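Local atomic coordinates of cytosolic IMP-GMP specific 5'-nucleotidase (Legionella pneumophila subsp. pneumophila, PDB entry 4OHF), a protein that probably hydrolyses the 5'-phosphate of nucleoside monophosphates such as IMP and GMP, with magnesium bound in a HAD-type active site. Residues H197-K203 with L437-M443; K247-Y252 with Y306-L312; A284-T288 with D315-R319. All coordinates share one frame; numbering follows the deposited sequence.

Contact 1: residues H197-K203 with L437-M443; sequences HFIRYGK and LLEHSPM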
loop_
_atom_site.group_PDB
_atom_site.type_symbol
_atom_site.label_atom_id
_atom_site.label_comp_id
_atom_site.label_asym_id
_atom_site.label_seq_id
_atom_site.Cartn_x
_atom_site.Cartn_y
_atom_site.Cartn_z
ATOM N N HIS B 197 -15.436 31.180 -32.529
ATOM C CA HIS B 197 -14.699 30.556 -33.602
ATOM C C HIS B 197 -14.929 29.046 -33.554
ATOM O O HIS B 197 -15.493 28.464 -34.476
ATOM C CB HIS B 197 -13.211 30.843 -33.451
ATOM C CG HIS B 197 -12.398 30.456 -34.647
ATOM N ND1 HIS B 197 -11.072 30.085 -34.559
ATOM C CD2 HIS B 197 -12.721 30.398 -35.963
ATOM C CE1 HIS B 197 -10.614 29.812 -35.769
ATOM N NE2 HIS B 197 -11.594 29.995 -36.639
ATOM N N PHE B 198 -14.496 28.416 -32.465
ATOM C CA PHE B 198 -14.646 26.970 -32.302
ATOM C C PHE B 198 -16.066 26.445 -32.483
ATOM O O PHE B 198 -16.271 25.423 -33.134
ATOM C CB PHE B 198 -14.120 26.522 -30.933
ATOM C CG PHE B 198 -12.648 26.214 -30.913
ATOM C CD1 PHE B 198 -12.189 25.004 -30.405
ATOM C CD2 PHE B 198 -11.721 27.122 -31.406
ATOM C CE1 PHE B 198 -10.827 24.703 -30.389
ATOM C CE2 PHE B 198 -10.357 26.826 -31.392
ATOM C CZ PHE B 198 -9.916 25.614 -30.884
ATOM N N ILE B 199 -17.044 27.120 -31.899
ATOM C CA ILE B 199 -18.422 26.668 -32.019
ATOM C C ILE B 199 -18.841 26.700 -33.482
ATOM O O ILE B 199 -19.506 25.793 -33.983
ATOM C CB ILE B 199 -19.366 27.560 -31.208
ATOM C CG1 ILE B 199 -18.944 27.544 -29.741
ATOM C CG2 ILE B 199 -20.792 27.064 -31.351
ATOM C CD1 ILE B 199 -19.603 28.606 -28.902
ATOM N N ARG B 200 -18.425 27.758 -34.160
ATOM C CA ARG B 200 -18.728 27.959 -35.563
ATOM C C ARG B 200 -18.366 26.715 -36.374
ATOM O O ARG B 200 -19.063 26.372 -37.325
ATOM C CB ARG B 200 -17.952 29.175 -36.058
ATOM C CG ARG B 200 -18.432 29.790 -37.343
ATOM C CD ARG B 200 -17.655 31.082 -37.589
ATOM N NE ARG B 200 -17.875 32.044 -36.504
ATOM C CZ ARG B 200 -16.927 32.799 -35.950
ATOM N NH1 ARG B 200 -17.244 33.638 -34.973
ATOM N NH2 ARG B 200 -15.665 32.710 -36.361
ATOM N N TYR B 201 -17.290 26.033 -35.988
ATOM C CA TYR B 201 -16.841 24.827 -36.677
ATOM C C TYR B 201 -17.442 23.535 -36.130
ATOM O O TYR B 201 -16.895 22.453 -36.349
ATOM C CB TYR B 201 -15.318 24.712 -36.626
ATOM C CG TYR B 201 -14.570 25.569 -37.626
ATOM C CD1 TYR B 201 -13.906 24.991 -38.709
ATOM C CD2 TYR B 201 -14.481 26.959 -37.464
ATOM C CE1 TYR B 201 -13.163 25.774 -39.607
ATOM C CE2 TYR B 201 -13.746 27.752 -38.352
ATOM C CZ TYR B 201 -13.088 27.153 -39.419
ATOM O OH TYR B 201 -12.352 27.929 -40.286
ATOM N N GLY B 202 -18.551 23.639 -35.406
ATOM C CA GLY B 202 -19.196 22.443 -34.885
ATOM C C GLY B 202 -18.675 21.892 -33.573
ATOM O O GLY B 202 -19.036 20.795 -33.161
ATOM N N LYS B 203 -17.822 22.655 -32.910
ATOM C CA LYS B 203 -17.260 22.235 -31.635
ATOM C C LYS B 203 -18.260 22.504 -30.509
ATOM O O LYS B 203 -18.943 23.520 -30.510
ATOM C CB LYS B 203 -15.988 23.023 -31.361
ATOM C CG LYS B 203 -14.758 22.193 -31.145
ATOM C CD LYS B 203 -14.362 21.447 -32.396
ATOM C CE LYS B 203 -13.001 20.809 -32.225
ATOM N NZ LYS B 203 -12.704 19.916 -33.372
ATOM N N LEU B 437 -4.871 28.889 -27.400
ATOM C CA LEU B 437 -5.414 27.743 -28.103
ATOM C C LEU B 437 -6.569 28.137 -29.027
ATOM O O LEU B 437 -6.571 27.780 -30.206
ATOM C CB LEU B 437 -5.891 26.681 -27.111
ATOM C CG LEU B 437 -6.640 25.503 -27.739
ATOM C CD1 LEU B 437 -5.725 24.783 -28.713
ATOM C CD2 LEU B 437 -7.121 24.561 -26.653
ATOM N N LEU B 438 -7.541 28.884 -28.508
ATOM C CA LEU B 438 -8.707 29.243 -29.312
ATOM C C LEU B 438 -8.404 30.088 -30.538
ATOM O O LEU B 438 -9.273 30.302 -31.377
ATOM C CB LEU B 438 -9.755 29.939 -28.444
ATOM C CG LEU B 438 -10.254 29.142 -27.235
ATOM C CD1 LEU B 438 -11.215 29.996 -26.432
ATOM C CD2 LEU B 438 -10.927 27.868 -27.692
ATOM N N GLU B 439 -7.168 30.554 -30.649
ATOM C CA GLU B 439 -6.759 31.383 -31.776
ATOM C C GLU B 439 -6.247 30.485 -32.912
ATOM O O GLU B 439 -5.978 30.939 -34.018
ATOM C CB GLU B 439 -5.647 32.329 -31.330
ATOM C CG GLU B 439 -5.736 33.700 -31.936
ATOM C CD GLU B 439 -6.847 34.516 -31.312
ATOM O OE1 GLU B 439 -6.623 35.087 -30.221
ATOM O OE2 GLU B 439 -7.946 34.575 -31.905
ATOM N N HIS B 440 -6.072 29.208 -32.600
ATOM C CA HIS B 440 -5.627 28.223 -33.573
ATOM C C HIS B 440 -6.844 27.665 -34.289
ATOM O O HIS B 440 -7.987 27.908 -33.904
ATOM C CB HIS B 440 -4.890 27.080 -32.882
ATOM C CG HIS B 440 -3.507 27.436 -32.448
ATOM N ND1 HIS B 440 -3.249 28.391 -31.490
ATOM C CD2 HIS B 440 -2.299 26.981 -32.859
ATOM C CE1 HIS B 440 -1.943 28.510 -31.330
ATOM N NE2 HIS B 440 -1.342 27.665 -32.148
ATOM N N SER B 441 -6.584 26.900 -35.335
ATOM C CA SER B 441 -7.650 26.287 -36.113
ATOM C C SER B 441 -8.297 25.153 -35.331
ATOM O O SER B 441 -7.614 24.257 -34.846
ATOM C CB SER B 441 -7.077 25.733 -37.414
ATOM O OG SER B 441 -8.035 24.942 -38.084
ATOM N N PRO B 442 -9.625 25.176 -35.190
ATOM C CA PRO B 442 -10.268 24.092 -34.450
ATOM C C PRO B 442 -10.136 22.746 -35.164
ATOM O O PRO B 442 -10.826 21.797 -34.817
ATOM C CB PRO B 442 -11.717 24.560 -34.341
ATOM C CG PRO B 442 -11.885 25.419 -35.547
ATOM C CD PRO B 442 -10.607 26.195 -35.592
ATOM N N MET B 443 -9.246 22.677 -36.158
ATOM C CA MET B 443 -8.999 21.444 -36.924
ATOM C C MET B 443 -7.517 21.052 -36.832
ATOM O O MET B 443 -7.108 19.984 -37.304
ATOM C CB MET B 443 -9.370 21.632 -38.410
ATOM C CG MET B 443 -10.846 21.976 -38.708
ATOM S SD MET B 443 -12.054 20.746 -38.139
ATOM C CE MET B 443 -13.602 21.721 -38.091
#

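Contact 2: residues K247-Y252 with Y306-L312; sequences KPRFFY and YGDILRL. With PO4 (phosphate ion), chain H.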
loop_
_atom_site.group_PDB
_atom_site.type_symbol
_atom_site.label_atom_id
_atom_site.label_comp_id
_atom_site.label_asym_id
_atom_site.label_seq_id
_atom_site.Cartn_x
_atom_site.Cartn_y
_atom_site.Cartn_z
ATOM N N LYS B 247 -13.794 18.165 -8.698
ATOM C CA LYS B 247 -12.640 17.563 -9.343
ATOM C C LYS B 247 -11.591 17.419 -8.229
ATOM O O LYS B 247 -11.589 18.185 -7.261
ATOM C CB LYS B 247 -12.117 18.489 -10.444
ATOM C CG LYS B 247 -13.056 18.653 -11.622
ATOM C CD LYS B 247 -12.594 19.773 -12.566
ATOM C CE LYS B 247 -12.687 21.146 -11.874
ATOM N NZ LYS B 247 -12.260 22.281 -12.740
ATOM N N PRO B 248 -10.663 16.470 -8.363
ATOM C CA PRO B 248 -10.497 15.525 -9.464
ATOM C C PRO B 248 -11.481 14.363 -9.454
ATOM O O PRO B 248 -11.677 13.698 -10.483
ATOM C CB PRO B 248 -9.065 15.047 -9.278
ATOM C CG PRO B 248 -8.952 15.009 -7.783
ATOM C CD PRO B 248 -9.591 16.319 -7.368
ATOM N N ARG B 249 -12.093 14.109 -8.303
ATOM C CA ARG B 249 -13.024 12.991 -8.182
ATOM C C ARG B 249 -14.068 12.940 -9.280
ATOM O O ARG B 249 -14.547 11.858 -9.626
ATOM C CB ARG B 249 -13.685 12.976 -6.799
ATOM C CG ARG B 249 -12.783 12.388 -5.726
ATOM C CD ARG B 249 -13.543 12.032 -4.461
ATOM N NE ARG B 249 -13.949 13.214 -3.723
ATOM C CZ ARG B 249 -14.467 13.190 -2.500
ATOM N NH1 ARG B 249 -14.802 14.336 -1.910
ATOM N NH2 ARG B 249 -14.647 12.034 -1.870
ATOM N N PHE B 250 -14.431 14.089 -9.839
ATOM C CA PHE B 250 -15.404 14.083 -10.925
ATOM C C PHE B 250 -14.913 13.165 -12.059
ATOM O O PHE B 250 -15.695 12.460 -12.696
ATOM C CB PHE B 250 -15.592 15.478 -11.505
ATOM C CG PHE B 250 -16.420 15.503 -12.774
ATOM C CD1 PHE B 250 -17.793 15.779 -12.732
ATOM C CD2 PHE B 250 -15.836 15.227 -14.008
ATOM C CE1 PHE B 250 -18.567 15.781 -13.897
ATOM C CE2 PHE B 250 -16.594 15.224 -15.170
ATOM C CZ PHE B 250 -17.971 15.503 -15.112
ATOM N N PHE B 251 -13.612 13.199 -12.317
ATOM C CA PHE B 251 -13.012 12.412 -13.376
ATOM C C PHE B 251 -12.964 10.907 -13.123
ATOM O O PHE B 251 -13.189 10.127 -14.036
ATOM C CB PHE B 251 -11.591 12.914 -13.649
ATOM C CG PHE B 251 -11.533 14.325 -14.131
ATOM C CD1 PHE B 251 -11.013 15.332 -13.324
ATOM C CD2 PHE B 251 -12.015 14.658 -15.390
ATOM C CE1 PHE B 251 -10.973 16.651 -13.766
ATOM C CE2 PHE B 251 -11.983 15.967 -15.842
ATOM C CZ PHE B 251 -11.459 16.969 -15.028
ATOM N N TYR B 252 -12.685 10.492 -11.891
ATOM C CA TYR B 252 -12.570 9.063 -11.616
ATOM C C TYR B 252 -13.569 8.445 -10.649
ATOM O O TYR B 252 -13.697 7.220 -10.595
ATOM C CB TYR B 252 -11.150 8.741 -11.127
ATOM C CG TYR B 252 -10.736 9.497 -9.885
ATOM C CD1 TYR B 252 -9.827 10.560 -9.959
ATOM C CD2 TYR B 252 -11.232 9.142 -8.635
ATOM C CE1 TYR B 252 -9.420 11.245 -8.817
ATOM C CE2 TYR B 252 -10.833 9.824 -7.477
ATOM C CZ TYR B 252 -9.925 10.874 -7.583
ATOM O OH TYR B 252 -9.527 11.552 -6.457
ATOM N N TYR B 306 -4.252 17.998 -11.090
ATOM C CA TYR B 306 -5.057 17.399 -10.016
ATOM C C TYR B 306 -4.347 16.288 -9.244
ATOM O O TYR B 306 -4.682 15.109 -9.382
ATOM C CB TYR B 306 -6.376 16.850 -10.589
ATOM C CG TYR B 306 -7.355 17.935 -10.965
ATOM C CD1 TYR B 306 -8.024 18.654 -9.978
ATOM C CD2 TYR B 306 -7.550 18.301 -12.300
ATOM C CE1 TYR B 306 -8.856 19.719 -10.301
ATOM C CE2 TYR B 306 -8.383 19.374 -12.638
ATOM C CZ TYR B 306 -9.030 20.077 -11.624
ATOM O OH TYR B 306 -9.828 21.157 -11.911
ATOM N N GLY B 307 -3.372 16.667 -8.428
ATOM C CA GLY B 307 -2.657 15.683 -7.647
ATOM C C GLY B 307 -2.092 14.535 -8.458
ATOM O O GLY B 307 -1.242 14.749 -9.327
ATOM N N ASP B 308 -2.568 13.318 -8.187
ATOM C CA ASP B 308 -2.073 12.125 -8.877
ATOM C C ASP B 308 -2.495 12.002 -10.336
ATOM O O ASP B 308 -3.658 11.736 -10.645
ATOM C CB ASP B 308 -2.491 10.863 -8.125
ATOM C CG ASP B 308 -1.923 9.600 -8.752
ATOM O OD1 ASP B 308 -0.695 9.554 -8.992
ATOM O OD2 ASP B 308 -2.698 8.652 -9.001
ATOM N N ILE B 309 -1.516 12.171 -11.220
ATOM C CA ILE B 309 -1.724 12.113 -12.659
ATOM C C ILE B 309 -2.091 10.709 -13.129
ATOM O O ILE B 309 -2.875 10.539 -14.056
ATOM C CB ILE B 309 -0.448 12.582 -13.403
ATOM C CG1 ILE B 309 0.034 13.917 -12.820
ATOM C CG2 ILE B 309 -0.729 12.732 -14.886
ATOM C CD1 ILE B 309 1.286 14.478 -13.480
ATOM N N LEU B 310 -1.524 9.704 -12.476
ATOM C CA LEU B 310 -1.774 8.310 -12.833
ATOM C C LEU B 310 -3.213 7.861 -12.576
ATOM O O LEU B 310 -3.904 7.410 -13.494
ATOM C CB LEU B 310 -0.788 7.404 -12.077
ATOM C CG LEU B 310 -0.777 5.878 -12.292
ATOM C CD1 LEU B 310 -1.805 5.208 -11.366
ATOM C CD2 LEU B 310 -1.036 5.548 -13.772
ATOM N N ARG B 311 -3.660 7.981 -11.330
ATOM C CA ARG B 311 -5.016 7.583 -10.970
ATOM C C ARG B 311 -6.053 8.280 -11.841
ATOM O O ARG B 311 -7.101 7.713 -12.145
ATOM C CB ARG B 311 -5.276 7.894 -9.493
ATOM C CG ARG B 311 -6.720 7.762 -9.063
ATOM C CD ARG B 311 -6.832 7.839 -7.546
ATOM N NE ARG B 311 -8.206 7.697 -7.059
ATOM C CZ ARG B 311 -9.111 6.870 -7.577
ATOM N NH1 ARG B 311 -8.810 6.102 -8.617
ATOM N NH2 ARG B 311 -10.320 6.791 -7.041
ATOM N N LEU B 312 -5.746 9.507 -12.254
ATOM C CA LEU B 312 -6.652 10.289 -13.080
ATOM C C LEU B 312 -6.636 9.889 -14.559
ATOM O O LEU B 312 -7.690 9.719 -15.165
ATOM C CB LEU B 312 -6.325 11.771 -12.932
ATOM C CG LEU B 312 -7.407 12.758 -13.369
ATOM C CD1 LEU B 312 -7.081 14.123 -12.790
ATOM C CD2 LEU B 312 -7.500 12.809 -14.888
HETATM P P PO4 H . -12.705 25.933 -11.143
HETATM O O1 PO4 H . -13.093 26.441 -9.799
HETATM O O2 PO4 H . -11.281 26.227 -11.403
HETATM O O3 PO4 H . -13.541 26.594 -12.182
HETATM O O4 PO4 H . -12.904 24.462 -11.188
#

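Contact 3: residues A284-T288 with D315-R319; sequences AKKFT and DCNWR. With PO4 (phosphate ion), chain I.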
loop_
_atom_site.group_PDB
_atom_site.type_symbol
_atom_site.label_atom_id
_atom_site.label_comp_id
_atom_site.label_asym_id
_atom_site.label_seq_id
_atom_site.Cartn_x
_atom_site.Cartn_y
_atom_site.Cartn_z
ATOM N N ALA B 284 -17.318 11.939 -14.912
ATOM C CA ALA B 284 -16.955 11.809 -16.324
ATOM C C ALA B 284 -17.554 10.603 -17.017
ATOM O O ALA B 284 -18.009 10.700 -18.155
ATOM C CB ALA B 284 -15.450 11.769 -16.469
ATOM N N LYS B 285 -17.531 9.465 -16.335
ATOM C CA LYS B 285 -18.066 8.231 -16.886
ATOM C C LYS B 285 -19.473 8.438 -17.453
ATOM O O LYS B 285 -19.712 8.225 -18.646
ATOM C CB LYS B 285 -18.088 7.160 -15.794
ATOM C CG LYS B 285 -18.745 5.843 -16.186
ATOM C CD LYS B 285 -17.886 5.019 -17.123
ATOM C CE LYS B 285 -17.824 3.550 -16.672
ATOM N NZ LYS B 285 -19.171 2.944 -16.445
ATOM N N LYS B 286 -20.399 8.871 -16.601
ATOM C CA LYS B 286 -21.770 9.087 -17.045
ATOM C C LYS B 286 -21.901 10.152 -18.125
ATOM O O LYS B 286 -22.689 9.998 -19.053
ATOM C CB LYS B 286 -22.667 9.444 -15.856
ATOM C CG LYS B 286 -24.099 9.760 -16.251
ATOM C CD LYS B 286 -25.037 9.559 -15.076
ATOM C CE LYS B 286 -26.363 10.268 -15.296
ATOM N NZ LYS B 286 -27.128 9.749 -16.473
ATOM N N PHE B 287 -21.123 11.224 -17.999
ATOM C CA PHE B 287 -21.160 12.328 -18.954
ATOM C C PHE B 287 -20.806 11.851 -20.347
ATOM O O PHE B 287 -21.489 12.159 -21.324
ATOM C CB PHE B 287 -20.183 13.430 -18.512
ATOM C CG PHE B 287 -20.131 14.614 -19.440
ATOM C CD1 PHE B 287 -19.298 14.611 -20.557
ATOM C CD2 PHE B 287 -20.918 15.743 -19.195
ATOM C CE1 PHE B 287 -19.242 15.714 -21.418
ATOM C CE2 PHE B 287 -20.874 16.854 -20.047
ATOM C CZ PHE B 287 -20.032 16.836 -21.160
ATOM N N THR B 288 -19.725 11.092 -20.427
ATOM C CA THR B 288 -19.246 10.566 -21.692
ATOM C C THR B 288 -20.234 9.568 -22.304
ATOM O O THR B 288 -20.442 9.544 -23.527
ATOM C CB THR B 288 -17.871 9.898 -21.496
ATOM O OG1 THR B 288 -16.958 10.857 -20.944
ATOM C CG2 THR B 288 -17.324 9.378 -22.828
ATOM N N ASP B 315 -8.303 6.155 -14.934
ATOM C CA ASP B 315 -9.737 5.907 -14.882
ATOM C C ASP B 315 -10.579 6.879 -15.680
ATOM O O ASP B 315 -11.803 6.819 -15.618
ATOM C CB ASP B 315 -10.220 5.939 -13.434
ATOM C CG ASP B 315 -9.477 4.970 -12.548
ATOM O OD1 ASP B 315 -9.539 5.147 -11.311
ATOM O OD2 ASP B 315 -8.843 4.034 -13.086
ATOM N N CYS B 316 -9.954 7.787 -16.419
ATOM C CA CYS B 316 -10.743 8.735 -17.178
ATOM C C CYS B 316 -10.742 8.431 -18.668
ATOM O O CYS B 316 -11.723 7.895 -19.193
ATOM C CB CYS B 316 -10.255 10.156 -16.936
ATOM S SG CYS B 316 -11.395 11.391 -17.570
ATOM N N ASN B 317 -9.650 8.787 -19.334
ATOM C CA ASN B 317 -9.437 8.570 -20.771
ATOM C C ASN B 317 -9.783 9.752 -21.681
ATOM O O ASN B 317 -9.755 9.638 -22.911
ATOM C CB ASN B 317 -10.102 7.262 -21.270
ATOM C CG ASN B 317 -11.513 7.458 -21.802
ATOM O OD1 ASN B 317 -12.073 6.559 -22.432
ATOM N ND2 ASN B 317 -12.102 8.619 -21.545
ATOM N N TRP B 318 -10.086 10.888 -21.057
ATOM C CA TRP B 318 -10.365 12.135 -21.774
ATOM C C TRP B 318 -9.004 12.746 -22.110
ATOM O O TRP B 318 -8.032 12.549 -21.379
ATOM C CB TRP B 318 -11.067 13.145 -20.863
ATOM C CG TRP B 318 -12.533 12.983 -20.639
ATOM C CD1 TRP B 318 -13.323 11.929 -21.004
ATOM C CD2 TRP B 318 -13.389 13.923 -19.983
ATOM N NE1 TRP B 318 -14.620 12.161 -20.612
ATOM C CE2 TRP B 318 -14.687 13.378 -19.983
ATOM C CE3 TRP B 318 -13.180 15.177 -19.394
ATOM C CZ2 TRP B 318 -15.779 14.042 -19.417
ATOM C CZ3 TRP B 318 -14.262 15.836 -18.832
ATOM C CH2 TRP B 318 -15.548 15.266 -18.848
ATOM N N ARG B 319 -8.927 13.501 -23.195
ATOM C CA ARG B 319 -7.671 14.156 -23.503
ATOM C C ARG B 319 -7.583 15.343 -22.544
ATOM O O ARG B 319 -8.563 16.068 -22.344
ATOM C CB ARG B 319 -7.657 14.638 -24.953
ATOM C CG ARG B 319 -7.890 13.520 -25.963
ATOM C CD ARG B 319 -6.990 12.340 -25.688
ATOM N NE ARG B 319 -5.585 12.718 -25.764
ATOM C CZ ARG B 319 -4.933 12.971 -26.895
ATOM N NH1 ARG B 319 -5.570 12.878 -28.055
ATOM N NH2 ARG B 319 -3.651 13.332 -26.861
HETATM P P PO4 I . -3.361 13.149 -23.080
HETATM O O1 PO4 I . -4.579 13.928 -23.415
HETATM O O2 PO4 I . -2.490 13.951 -22.186
HETATM O O3 PO4 I . -2.624 12.825 -24.326
HETATM O O4 PO4 I . -3.741 11.890 -22.396
#

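Contact 1: residues H197-K203 with L437-M443
The F198 ring is sandwiched between two aliphatic groups: P442 CB lies over the centre of one face, 3.7 Å from the ring centroid, and L438 CD2 sits 3.8 Å from the centroid over the opposite face. Both are CH-pi contacts, and both approaches run almost along the ring normal. The Y201 ring takes the other flank of the proline, with P442 CG over its face, 3.7 Å from the centroid and shifted toward the rim, while the methyl CE of M443 comes in at the Y201 edge. H197 turns an edge toward the backbone: L438 O lies in the imidazole plane, 3.7 Å from ND1. With CG anti to the backbone N (chi1 -169°), the H197 ring reaches P442 CD through CE1.

P442 is thus a compact, rigid ring met by three others at the end of helix 189-200. G202, whose positive phi suits glycine, is the C-prime residue of the Schellman motif that closes this helix and turns the chain back. K203 then bends at chi2 (66°) and sends NZ to P442 O, 3.0 Å away and nearly in line with the carbonyl bond. NZ also donates to M14 O, tying the loop before strand 19-22 to the same spot. The second subunit packs against H197, and S441 OG is hydrogen-bonded to Q381 OE1 of that subunit. Chemically, this is proline and leucine C-H against aromatic faces, with a buried lysine amine satisfied by backbone carbonyls, so the segment 437-443 is fastened to the helix end largely by shape and apolar packing.

Contact 2: residues K247-Y252 with Y306-L312
K247 NZ, which reaches the Y306 hydroxyl across this contact, is gripped by several groups: it donates to O4 of a phosphate ion at 2.8 Å and to L208 O, and is hydrogen-bonded to Y300 OH, with D23 OD2 a weak further partner; these are more neighbours than three N-H can serve at once. This is the active-site end of the HAD fold, where magnesium is held by D23, D25 and D303, and K247 occupies a place consistent with the conserved lysine of HAD motif III. The phosphate, probably from the crystallisation liquor, is also bound by T209 OG1 and by the backbone N of D25 and N210, consistent with the pocket that takes the substrate's phosphoryl group in HAD phosphatases. Y306 OH, hydrogen-bonded to Y300 OH, puts a second polar side chain beside the amine, and CB of K247 rests 3.5 Å from Y306 CE1.

A cis peptide bond precedes P248 and turns the chain into the short helix 249-252. P248 crosses Y306 obliquely, its CB 3.5 Å from Y306 CB. The F251 and Y306 rings are 5.7 Å apart by centroids, their planes at 54°. L312 CD1 lies 4.1 Å from both P248 CB and F251 CD1; a branched aliphatic side chain suits a place where it touches two apolar neighbours.

Farther along the two segments, Y252 meets R311. Its chi1 of 58° turns one ring face to the extended arginine, ring and guanidinium planes 39° apart. D315 pairs with R311 NH1 in a salt bridge, while R311 CZ makes a cation-pi contact 3.7 Å from the Y252 centroid.

Contact 3: residues A284-T288 with D315-R319
C316 SG touches the methyl of A284, 4.2 Å from A284 CB, and also lies over a face of the W318 ring. N317, with positive phi, turns the chain out of helix 309-315 and packs on R110 of the second subunit. W318 carries the contact. Its indole NE1 donates to T288 OG1 at 2.7 Å, nearly straight (165°) and in the ring plane, so the bond helps fix the rotation of the indole. That hydroxyl in turn donates to A284 O one helical turn back, from above the carbonyl plane, and A284 O also takes T288 N. Small A284 lets the indole lie close to the helix, CB being 3.7 Å from W318 CZ2. F287 CD1 reaches the same carbon, the two rings meeting obliquely. R319 opens strand 319-323 and, with its chain bent at chi2 and chi3, forks onto a phosphate ion, probably from the crystallisation liquor: NE to O1 and NH2 to O3, both 2.8 Å. K313 NZ, R10 NH2 and T320 N of the same chain, with Y113 OH of the second subunit, also bind this phosphate. The whole belongs to the three-layered alpha/beta core of the HAD fold, where helix 284-290 packs beside the loop linking helix 309-315 to strand 319-323.

Read from the N terminus, the chain first supplies 197-203, whose partner 437-443 arrives only after 233 further residues; contact 1 therefore encloses both other contacts and ties the region before strand 204-208 to the C-terminal part of the chain. Within that span come 247-252, 284-288, 306-312 and 315-319 in turn, so contacts 2 and 3 cross rather than nest. Their centres are 11 Å apart and they touch, with F250 O 2.8 Å from A284 N in a probable hydrogen bond. Together they join helices 249-252, 284-290 and 309-315 beside the central sheet, contact 2 lying nearer the magnesium, whereas contact 1 stays about 10 Å from contact 3 by nearest atoms.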